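Local coordinates for protein arylalkylamine N-Acetyltransferase 2 (Aedes aegypti, PDB 4FD5) that probably transfers acyl groups from acyl-CoA to arylalkylamines, for example converting dopamine and acetyl-CoA to N-acetyldopamine, as a GNAT-fold acetyltransferase, at residues A[185-190]-A[215-220]; A[147-152]-A[180-185]; A[173-178]-A[209-214]. One frame throughout, in Å; residues are numbered along the deposited sequence.

Contact 1 of 3, residues A[185-190]-A[215-220]; sequences FITKCE and KIMCKV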
loop_
_atom_site.group_PDB
_atom_site.type_symbol
_atom_site.label_atom_id
_atom_site.label_comp_id
_atom_site.label_asym_id
_atom_site.label_seq_id
_atom_site.Cartn_x
_atom_site.Cartn_y
_atom_site.Cartn_z
ATOM N N PHE A 185 -2.465 14.077 4.532
ATOM C CA PHE A 185 -2.654 13.632 3.155
ATOM C C PHE A 185 -3.993 14.128 2.629
ATOM O O PHE A 185 -4.978 14.185 3.374
ATOM C CB PHE A 185 -2.563 12.106 3.047
ATOM C CG PHE A 185 -1.157 11.566 3.112
ATOM C CD1 PHE A 185 -0.397 11.705 4.264
ATOM C CD2 PHE A 185 -0.600 10.914 2.021
ATOM C CE1 PHE A 185 0.909 11.200 4.329
ATOM C CE2 PHE A 185 0.702 10.409 2.076
ATOM C CZ PHE A 185 1.449 10.540 3.235
ATOM N N ILE A 186 -3.998 14.484 1.345
ATOM C CA ILE A 186 -5.152 15.049 0.654
ATOM C C ILE A 186 -5.576 14.095 -0.451
ATOM O O ILE A 186 -4.730 13.547 -1.164
ATOM C CB ILE A 186 -4.760 16.392 -0.012
ATOM C CG1 ILE A 186 -4.263 17.381 1.043
ATOM C CG2 ILE A 186 -5.916 16.965 -0.830
ATOM C CD1 ILE A 186 -5.190 17.518 2.206
ATOM N N THR A 187 -6.885 13.929 -0.622
ATOM C CA THR A 187 -7.403 13.066 -1.683
ATOM C C THR A 187 -7.325 13.763 -3.044
ATOM O O THR A 187 -7.846 14.873 -3.216
ATOM C CB THR A 187 -8.859 12.627 -1.378
ATOM O OG1 THR A 187 -8.874 11.895 -0.147
ATOM C CG2 THR A 187 -9.421 11.759 -2.485
ATOM N N LYS A 188 -6.655 13.114 -3.991
ATOM C CA LYS A 188 -6.506 13.631 -5.343
ATOM C C LYS A 188 -7.462 12.927 -6.293
ATOM O O LYS A 188 -7.895 13.517 -7.287
ATOM C CB LYS A 188 -5.066 13.472 -5.834
ATOM C CG LYS A 188 -4.044 14.158 -4.945
ATOM C CD LYS A 188 -4.453 15.602 -4.670
ATOM C CE LYS A 188 -3.509 16.591 -5.335
ATOM N NZ LYS A 188 -3.996 17.996 -5.178
ATOM N N CYS A 189 -7.791 11.672 -5.995
ATOM C CA CYS A 189 -8.668 10.903 -6.891
ATOM C C CYS A 189 -9.456 9.936 -6.022
ATOM O O CYS A 189 -8.916 9.430 -5.058
ATOM C CB CYS A 189 -7.813 10.133 -7.926
ATOM S SG CYS A 189 -8.731 9.381 -9.277
ATOM N N GLU A 190 -10.723 9.677 -6.327
ATOM C CA GLU A 190 -11.461 8.700 -5.527
ATOM C C GLU A 190 -12.539 8.004 -6.336
ATOM O O GLU A 190 -13.059 8.559 -7.297
ATOM C CB GLU A 190 -12.055 9.334 -4.274
ATOM C CG GLU A 190 -13.152 10.343 -4.514
ATOM C CD GLU A 190 -13.620 10.987 -3.220
ATOM O OE1 GLU A 190 -13.007 10.720 -2.162
ATOM O OE2 GLU A 190 -14.590 11.766 -3.260
ATOM N N LYS A 215 -9.088 5.704 -2.536
ATOM C CA LYS A 215 -8.662 7.101 -2.615
ATOM C C LYS A 215 -7.178 7.148 -2.916
ATOM O O LYS A 215 -6.392 6.529 -2.205
ATOM C CB LYS A 215 -8.928 7.837 -1.302
ATOM C CG LYS A 215 -10.386 7.872 -0.870
ATOM C CD LYS A 215 -10.574 8.750 0.371
ATOM C CE LYS A 215 -12.041 8.790 0.789
ATOM N NZ LYS A 215 -12.256 9.753 1.900
ATOM N N ILE A 216 -6.801 7.851 -3.981
ATOM C CA ILE A 216 -5.398 8.184 -4.208
ATOM C C ILE A 216 -5.112 9.516 -3.519
ATOM O O ILE A 216 -5.742 10.552 -3.841
ATOM C CB ILE A 216 -5.029 8.251 -5.691
ATOM C CG1 ILE A 216 -5.246 6.885 -6.344
ATOM C CG2 ILE A 216 -3.584 8.718 -5.860
ATOM C CD1 ILE A 216 -4.942 6.881 -7.831
ATOM N N MET A 217 -4.178 9.460 -2.571
ATOM C CA MET A 217 -3.960 10.538 -1.622
ATOM C C MET A 217 -2.500 10.933 -1.631
ATOM O O MET A 217 -1.627 10.099 -1.873
ATOM C CB MET A 217 -4.365 10.092 -0.209
ATOM C CG MET A 217 -5.793 9.553 -0.134
ATOM S SD MET A 217 -6.299 8.980 1.498
ATOM C CE MET A 217 -6.648 10.555 2.297
ATOM N N CYS A 218 -2.224 12.204 -1.375
ATOM C CA CYS A 218 -0.832 12.640 -1.375
ATOM C C CYS A 218 -0.532 13.767 -0.390
ATOM O O CYS A 218 -1.431 14.431 0.122
ATOM C CB CYS A 218 -0.398 13.031 -2.786
ATOM S SG CYS A 218 -1.155 14.559 -3.349
ATOM N N LYS A 219 0.747 13.963 -0.117
ATOM C CA LYS A 219 1.168 14.998 0.813
ATOM C C LYS A 219 2.466 15.610 0.315
ATOM O O LYS A 219 3.405 14.886 -0.017
ATOM C CB LYS A 219 1.379 14.408 2.210
ATOM C CG LYS A 219 1.710 15.441 3.269
ATOM C CD LYS A 219 1.988 14.821 4.621
ATOM C CE LYS A 219 2.237 15.943 5.636
ATOM N NZ LYS A 219 2.603 15.446 6.978
ATOM N N VAL A 220 2.514 16.937 0.254
ATOM C CA VAL A 220 3.777 17.622 0.018
ATOM C C VAL A 220 4.491 17.753 1.359
ATOM O O VAL A 220 3.931 18.307 2.316
ATOM C CB VAL A 220 3.579 19.016 -0.600
ATOM C CG1 VAL A 220 4.947 19.720 -0.715
ATOM C CG2 VAL A 220 2.926 18.891 -1.955
HETATM O O HOH W 1 -11.350 12.265 0.897
#
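Ile186 and Cys218 pair through two backbone hydrogen bonds in an antiparallel strand contact at the edge of the GNAT sheet, where the outermost strand 186-192 runs beside strand 213-220. Just past the non-hydrogen-bonded pair Thr187-Met217, a classic beta bulge interrupts the pairing: Lys188 and Cys189 both face Ile216. Ile216 O takes two donors, Lys188 N at 2.7 Å, nearly along the C=O axis, and Cys189 N at 3.2 Å, in the carbonyl plane on a lone pair. Beyond the bulge, Ile216 N returns a bond to Cys189 O, and regular antiparallel pairing continues to Glu190 and Lys215.

Side chains meet on both faces of the pair. Lys219 CB sits over the centre of the Phe185 ring, 3.7 Å from the centroid and 5° off the normal, a CH-pi contact in which the lysine chain crosses the ring at about a right angle. Cys218 SG, held between its backbone N and carbonyl carbon (chi1 71°), comes within 3.3 Å of Lys188 CG. On the face carrying Thr187 and Lys215, Thr187 OG1 approaches Lys215 CD at 3.6 Å, and one water bonds both Thr187 OG1 and Lys215 NZ. Glu190 runs alongside Lys215, pointing the same way, but Glu190 OE1 and Lys215 NZ remain 4.2 Å apart, beyond a salt bridge.

The ammonium of Lys219 makes a salt bridge with Glu156 and a hydrogen bond to Leu183 O. Strand 166-171 flanks strand 213-220 on its other edge; helix 174-182 packs on Met217, and helix 103-116 on Cys189 and Ile216.

Contact 2 of 3, residues A[147-152]-A[180-185]; sequences LAKKLI and VSSLGF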
loop_
_atom_site.group_PDB
_atom_site.type_symbol
_atom_site.label_atom_id
_atom_site.label_comp_id
_atom_site.label_asym_id
_atom_site.label_seq_id
_atom_site.Cartn_x
_atom_site.Cartn_y
_atom_site.Cartn_z
ATOM N N LEU A 147 0.343 2.521 16.592
ATOM C CA LEU A 147 1.433 2.141 15.686
ATOM C C LEU A 147 1.202 2.501 14.217
ATOM O O LEU A 147 2.142 2.883 13.527
ATOM C CB LEU A 147 1.804 0.654 15.820
ATOM C CG LEU A 147 2.356 0.217 17.174
ATOM C CD1 LEU A 147 2.584 -1.278 17.159
ATOM C CD2 LEU A 147 3.644 0.961 17.502
ATOM N N ALA A 148 -0.022 2.377 13.713
ATOM C CA ALA A 148 -0.247 2.730 12.306
ATOM C C ALA A 148 0.209 4.172 12.001
ATOM O O ALA A 148 0.967 4.447 11.034
ATOM C CB ALA A 148 -1.715 2.514 11.931
ATOM N N LYS A 149 -0.239 5.101 12.849
ATOM C CA LYS A 149 0.060 6.499 12.642
ATOM C C LYS A 149 1.562 6.715 12.789
ATOM O O LYS A 149 2.178 7.392 11.974
ATOM C CB LYS A 149 -0.730 7.362 13.632
ATOM C CG LYS A 149 -0.610 8.838 13.369
ATOM C CD LYS A 149 -1.552 9.573 14.317
ATOM C CE LYS A 149 -1.624 11.048 14.004
ATOM N NZ LYS A 149 -2.483 11.771 14.989
ATOM N N LYS A 150 2.160 6.100 13.808
ATOM C CA LYS A 150 3.600 6.247 14.026
ATOM C C LYS A 150 4.421 5.705 12.851
ATOM O O LYS A 150 5.441 6.281 12.494
ATOM C CB LYS A 150 4.028 5.579 15.323
ATOM C CG LYS A 150 3.391 6.206 16.563
ATOM C CD LYS A 150 3.868 5.488 17.830
ATOM C CE LYS A 150 3.204 6.043 19.085
ATOM N NZ LYS A 150 3.544 7.476 19.289
ATOM N N LEU A 151 3.971 4.609 12.255
ATOM C CA LEU A 151 4.649 4.049 11.090
ATOM C C LEU A 151 4.652 5.019 9.925
ATOM O O LEU A 151 5.662 5.149 9.224
ATOM C CB LEU A 151 4.022 2.709 10.694
ATOM C CG LEU A 151 4.403 1.521 11.557
ATOM C CD1 LEU A 151 3.444 0.364 11.317
ATOM C CD2 LEU A 151 5.855 1.121 11.256
ATOM N N ILE A 152 3.536 5.715 9.722
ATOM C CA ILE A 152 3.505 6.709 8.655
ATOM C C ILE A 152 4.377 7.930 9.012
ATOM O O ILE A 152 5.068 8.474 8.163
ATOM C CB ILE A 152 2.059 7.134 8.327
ATOM C CG1 ILE A 152 1.255 5.917 7.846
ATOM C CG2 ILE A 152 2.065 8.191 7.253
ATOM C CD1 ILE A 152 1.949 5.131 6.735
ATOM N N VAL A 180 -3.790 8.404 7.217
ATOM C CA VAL A 180 -3.049 9.348 6.397
ATOM C C VAL A 180 -3.730 10.723 6.345
ATOM O O VAL A 180 -3.043 11.739 6.320
ATOM C CB VAL A 180 -2.690 8.807 4.987
ATOM C CG1 VAL A 180 -1.792 7.567 5.115
ATOM C CG2 VAL A 180 -3.922 8.485 4.197
ATOM N N SER A 181 -5.063 10.753 6.347
ATOM C CA SER A 181 -5.794 12.028 6.410
ATOM C C SER A 181 -5.391 12.805 7.651
ATOM O O SER A 181 -5.167 14.025 7.605
ATOM C CB SER A 181 -7.306 11.780 6.456
ATOM O OG SER A 181 -7.802 11.347 5.211
ATOM N N SER A 182 -5.303 12.101 8.777
ATOM C CA SER A 182 -4.928 12.730 10.037
ATOM C C SER A 182 -3.511 13.282 10.010
ATOM O O SER A 182 -3.161 14.166 10.808
ATOM C CB SER A 182 -5.078 11.749 11.199
ATOM O OG SER A 182 -3.973 10.867 11.295
ATOM N N LEU A 183 -2.692 12.744 9.106
ATOM C CA LEU A 183 -1.325 13.248 8.931
ATOM C C LEU A 183 -1.130 14.221 7.753
ATOM O O LEU A 183 0.000 14.477 7.323
ATOM C CB LEU A 183 -0.361 12.069 8.804
ATOM C CG LEU A 183 -0.270 11.212 10.056
ATOM C CD1 LEU A 183 0.465 9.899 9.771
ATOM C CD2 LEU A 183 0.418 12.002 11.159
ATOM N N GLY A 184 -2.233 14.762 7.234
ATOM C CA GLY A 184 -2.161 15.806 6.230
ATOM C C GLY A 184 -2.221 15.360 4.779
ATOM O O GLY A 184 -2.038 16.179 3.879
ATOM N N PHE A 185 -2.465 14.077 4.532
ATOM C CA PHE A 185 -2.654 13.632 3.155
ATOM C C PHE A 185 -3.993 14.128 2.629
ATOM O O PHE A 185 -4.978 14.185 3.374
ATOM C CB PHE A 185 -2.563 12.106 3.047
ATOM C CG PHE A 185 -1.157 11.566 3.112
ATOM C CD1 PHE A 185 -0.397 11.705 4.264
ATOM C CD2 PHE A 185 -0.600 10.914 2.021
ATOM C CE1 PHE A 185 0.909 11.200 4.329
ATOM C CE2 PHE A 185 0.702 10.409 2.076
ATOM C CZ PHE A 185 1.449 10.540 3.235
HETATM O O HOH W 2 -2.653 14.020 13.626
#
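Leu183 and Ile152 meet where a Schellman motif closes helix 174-182 against helix 147-161, in the GNAT fold. The helix end is defined by Phe185 N bonding to Val180 O and Gly184 N to Ser181 O, with Gly184 at the C-prime position (phi 94°). Val180 O also accepts from Leu183 N, and the two donors reach it from opposite faces of its plane.

Just past the helix end, the CB of Leu183 points toward the other helix, and the two methyls divide the work. Leu183 CD1 lies 3.4 Å from Ile152 CG2, tighter than usual for two carbons. The CG2 methyl lies anti to the backbone N of Ile152 (chi1 -61° for CG1), and Ile152 CG2 also has Phe185 CE1 as an apolar neighbour, more loosely at 4.4 Å. Leu183 CD2 instead lies 3.6 Å from Lys149 CE, the two side chains crossing at an oblique angle.

On the sheet side, Ile152 touches Ile133 and Leu136 of strand 129-138, whereas Lys149 and Ser182 are exposed. Ser182 OG bonds back to Val179 O. No direct hydrogen bond joins the segments; one water does so, accepting from Lys149 NZ at 2.6 Å and donating to Ser182 O at 2.9 Å.

Contact 3 of 3, residues A[173-178]-A[209-214]; sequences GAFSQR and PPHEKL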
loop_
_atom_site.group_PDB
_atom_site.type_symbol
_atom_site.label_atom_id
_atom_site.label_comp_id
_atom_site.label_asym_id
_atom_site.label_seq_id
_atom_site.Cartn_x
_atom_site.Cartn_y
_atom_site.Cartn_z
ATOM N N GLY A 173 -8.581 1.097 1.768
ATOM C CA GLY A 173 -9.379 0.860 2.962
ATOM C C GLY A 173 -9.599 2.087 3.831
ATOM O O GLY A 173 -8.786 3.017 3.846
ATOM N N ALA A 174 -10.689 2.059 4.591
ATOM C CA ALA A 174 -11.080 3.186 5.430
ATOM C C ALA A 174 -10.110 3.516 6.568
ATOM O O ALA A 174 -9.948 4.685 6.933
ATOM C CB ALA A 174 -12.486 2.958 5.992
ATOM N N PHE A 175 -9.477 2.499 7.143
ATOM C CA PHE A 175 -8.630 2.738 8.301
ATOM C C PHE A 175 -7.357 3.478 7.896
ATOM O O PHE A 175 -6.965 4.459 8.544
ATOM C CB PHE A 175 -8.312 1.434 9.041
ATOM C CG PHE A 175 -9.536 0.726 9.567
ATOM C CD1 PHE A 175 -10.154 1.157 10.737
ATOM C CD2 PHE A 175 -10.063 -0.361 8.894
ATOM C CE1 PHE A 175 -11.288 0.504 11.221
ATOM C CE2 PHE A 175 -11.200 -1.011 9.376
ATOM C CZ PHE A 175 -11.800 -0.575 10.535
ATOM N N SER A 176 -6.728 3.019 6.811
ATOM C CA SER A 176 -5.500 3.666 6.356
ATOM C C SER A 176 -5.815 5.071 5.829
ATOM O O SER A 176 -5.034 6.006 6.013
ATOM C CB SER A 176 -4.749 2.803 5.333
ATOM O OG SER A 176 -5.240 2.978 4.016
ATOM N N GLN A 177 -6.974 5.218 5.196
ATOM C CA GLN A 177 -7.427 6.547 4.783
ATOM C C GLN A 177 -7.509 7.497 5.977
ATOM O O GLN A 177 -7.025 8.638 5.908
ATOM C CB GLN A 177 -8.785 6.466 4.072
ATOM C CG GLN A 177 -8.680 5.851 2.671
ATOM C CD GLN A 177 -10.012 5.391 2.090
ATOM O OE1 GLN A 177 -11.088 5.697 2.613
ATOM N NE2 GLN A 177 -9.938 4.648 0.997
ATOM N N ARG A 178 -8.128 7.045 7.071
ATOM C CA ARG A 178 -8.223 7.912 8.260
ATOM C C ARG A 178 -6.842 8.278 8.815
ATOM O O ARG A 178 -6.586 9.438 9.168
ATOM C CB ARG A 178 -9.084 7.267 9.346
ATOM C CG ARG A 178 -9.262 8.148 10.578
ATOM C CD ARG A 178 -10.303 7.567 11.535
ATOM N NE ARG A 178 -11.621 7.443 10.915
ATOM C CZ ARG A 178 -12.523 8.426 10.852
ATOM N NH1 ARG A 178 -12.261 9.624 11.371
ATOM N NH2 ARG A 178 -13.696 8.212 10.265
ATOM N N PRO A 209 -17.957 -3.740 4.845
ATOM C CA PRO A 209 -17.894 -2.499 5.620
ATOM C C PRO A 209 -16.690 -2.573 6.557
ATOM O O PRO A 209 -16.333 -3.675 6.978
ATOM C CB PRO A 209 -19.201 -2.523 6.418
ATOM C CG PRO A 209 -20.121 -3.392 5.617
ATOM C CD PRO A 209 -19.241 -4.445 5.014
ATOM N N PRO A 210 -16.071 -1.424 6.882
ATOM C CA PRO A 210 -16.475 -0.051 6.561
ATOM C C PRO A 210 -15.857 0.514 5.284
ATOM O O PRO A 210 -15.869 1.729 5.092
ATOM C CB PRO A 210 -15.910 0.731 7.743
ATOM C CG PRO A 210 -14.623 0.019 8.027
ATOM C CD PRO A 210 -14.902 -1.445 7.784
ATOM N N HIS A 211 -15.330 -0.344 4.421
ATOM C CA HIS A 211 -14.616 0.137 3.247
ATOM C C HIS A 211 -15.610 0.586 2.204
ATOM O O HIS A 211 -16.622 -0.075 1.981
ATOM C CB HIS A 211 -13.671 -0.945 2.747
ATOM C CG HIS A 211 -12.805 -1.488 3.832
ATOM N ND1 HIS A 211 -11.890 -0.709 4.505
ATOM C CD2 HIS A 211 -12.748 -2.716 4.398
ATOM C CE1 HIS A 211 -11.292 -1.440 5.432
ATOM N NE2 HIS A 211 -11.791 -2.662 5.381
ATOM N N GLU A 212 -15.350 1.745 1.611
ATOM C CA GLU A 212 -16.313 2.369 0.720
ATOM C C GLU A 212 -15.693 2.844 -0.590
ATOM O O GLU A 212 -16.298 2.726 -1.660
ATOM C CB GLU A 212 -16.962 3.545 1.439
ATOM C CG GLU A 212 -18.362 3.853 0.987
ATOM C CD GLU A 212 -19.099 4.708 2.000
ATOM O OE1 GLU A 212 -20.112 4.231 2.553
ATOM O OE2 GLU A 212 -18.656 5.851 2.241
ATOM N N LYS A 213 -14.480 3.382 -0.505
ATOM C CA LYS A 213 -13.832 4.040 -1.637
ATOM C C LYS A 213 -12.370 3.674 -1.758
ATOM O O LYS A 213 -11.722 3.347 -0.769
ATOM C CB LYS A 213 -13.885 5.564 -1.467
ATOM C CG LYS A 213 -15.259 6.181 -1.490
ATOM C CD LYS A 213 -15.208 7.641 -1.050
ATOM C CE LYS A 213 -16.589 8.287 -1.090
ATOM N NZ LYS A 213 -16.509 9.745 -0.837
ATOM N N LEU A 214 -11.865 3.741 -2.982
ATOM C CA LEU A 214 -10.426 3.774 -3.223
ATOM C C LEU A 214 -10.058 5.249 -3.330
ATOM O O LEU A 214 -10.665 5.977 -4.119
ATOM C CB LEU A 214 -10.082 3.079 -4.533
ATOM C CG LEU A 214 -8.716 3.398 -5.146
ATOM C CD1 LEU A 214 -7.580 2.979 -4.228
ATOM C CD2 LEU A 214 -8.586 2.697 -6.479
HETATM O O HOH W 3 -13.557 4.449 2.099
#
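His211 and Ala174 form the close-fitting part of this contact, at the first turn of helix 174-182. Ala174 N donates to His211 ND1 over 3.0 Å, with an N-H...N angle of 163° and the donor in the imidazole plane. The CA of Gly173, the N-cap residue, lies 3.3 Å from His211 ND1.

A second grip comes from buried Gln177. Gln177 NE2 donates to Lys213 O at 2.8 Å, the carbonyl oxygen lying in the amide plane although the donor stands 44° above the carbonyl plane; NE2 also bonds Ala171 O. At the other polar atom of the amide, OE1 accepts from a water that in turn accepts from Lys213 N.

The exposed side is looser and apolar. Phe175 and Pro210 cross at about a right angle, with Phe175 CE2 3.8 Å from Pro210 CG, and the Phe175 and His211 rings meet obliquely, their planes at 77°. A cis peptide bond precedes Pro210.

Gln177 thus ties the helix to the start of strand 213-220, while the Ala174 N to His211 ND1 bond is a form of side-chain capping at a helix N-terminus: a loop histidine accepts the N-H of the first helical residue, just after Gly173, in the helix that follows strand 166-171 of the GNAT fold.

In the fold
The three contacts lie around the C-terminal half of the GNAT fold, their centres 13 to 14 Å apart. Contact 2 closes along the chain before contact 1 opens, and the two share Phe185, where helix 174-182 gives way to strand 186-192. Contact 3 crosses both in sequence: its first segment starts the helix whose end serves contact 2, and its second leads into the strand used by contact 1. Met217 SD, 3.6 Å from Val180 CG2, brings contact 1 against contact 2. Contact 3 meets the start of helix 174-182 and contact 2 its end, while strand 213-220 lies between strands 166-171 and 186-192 and so connects the outermost strand 186-192 to the rest of the sheet.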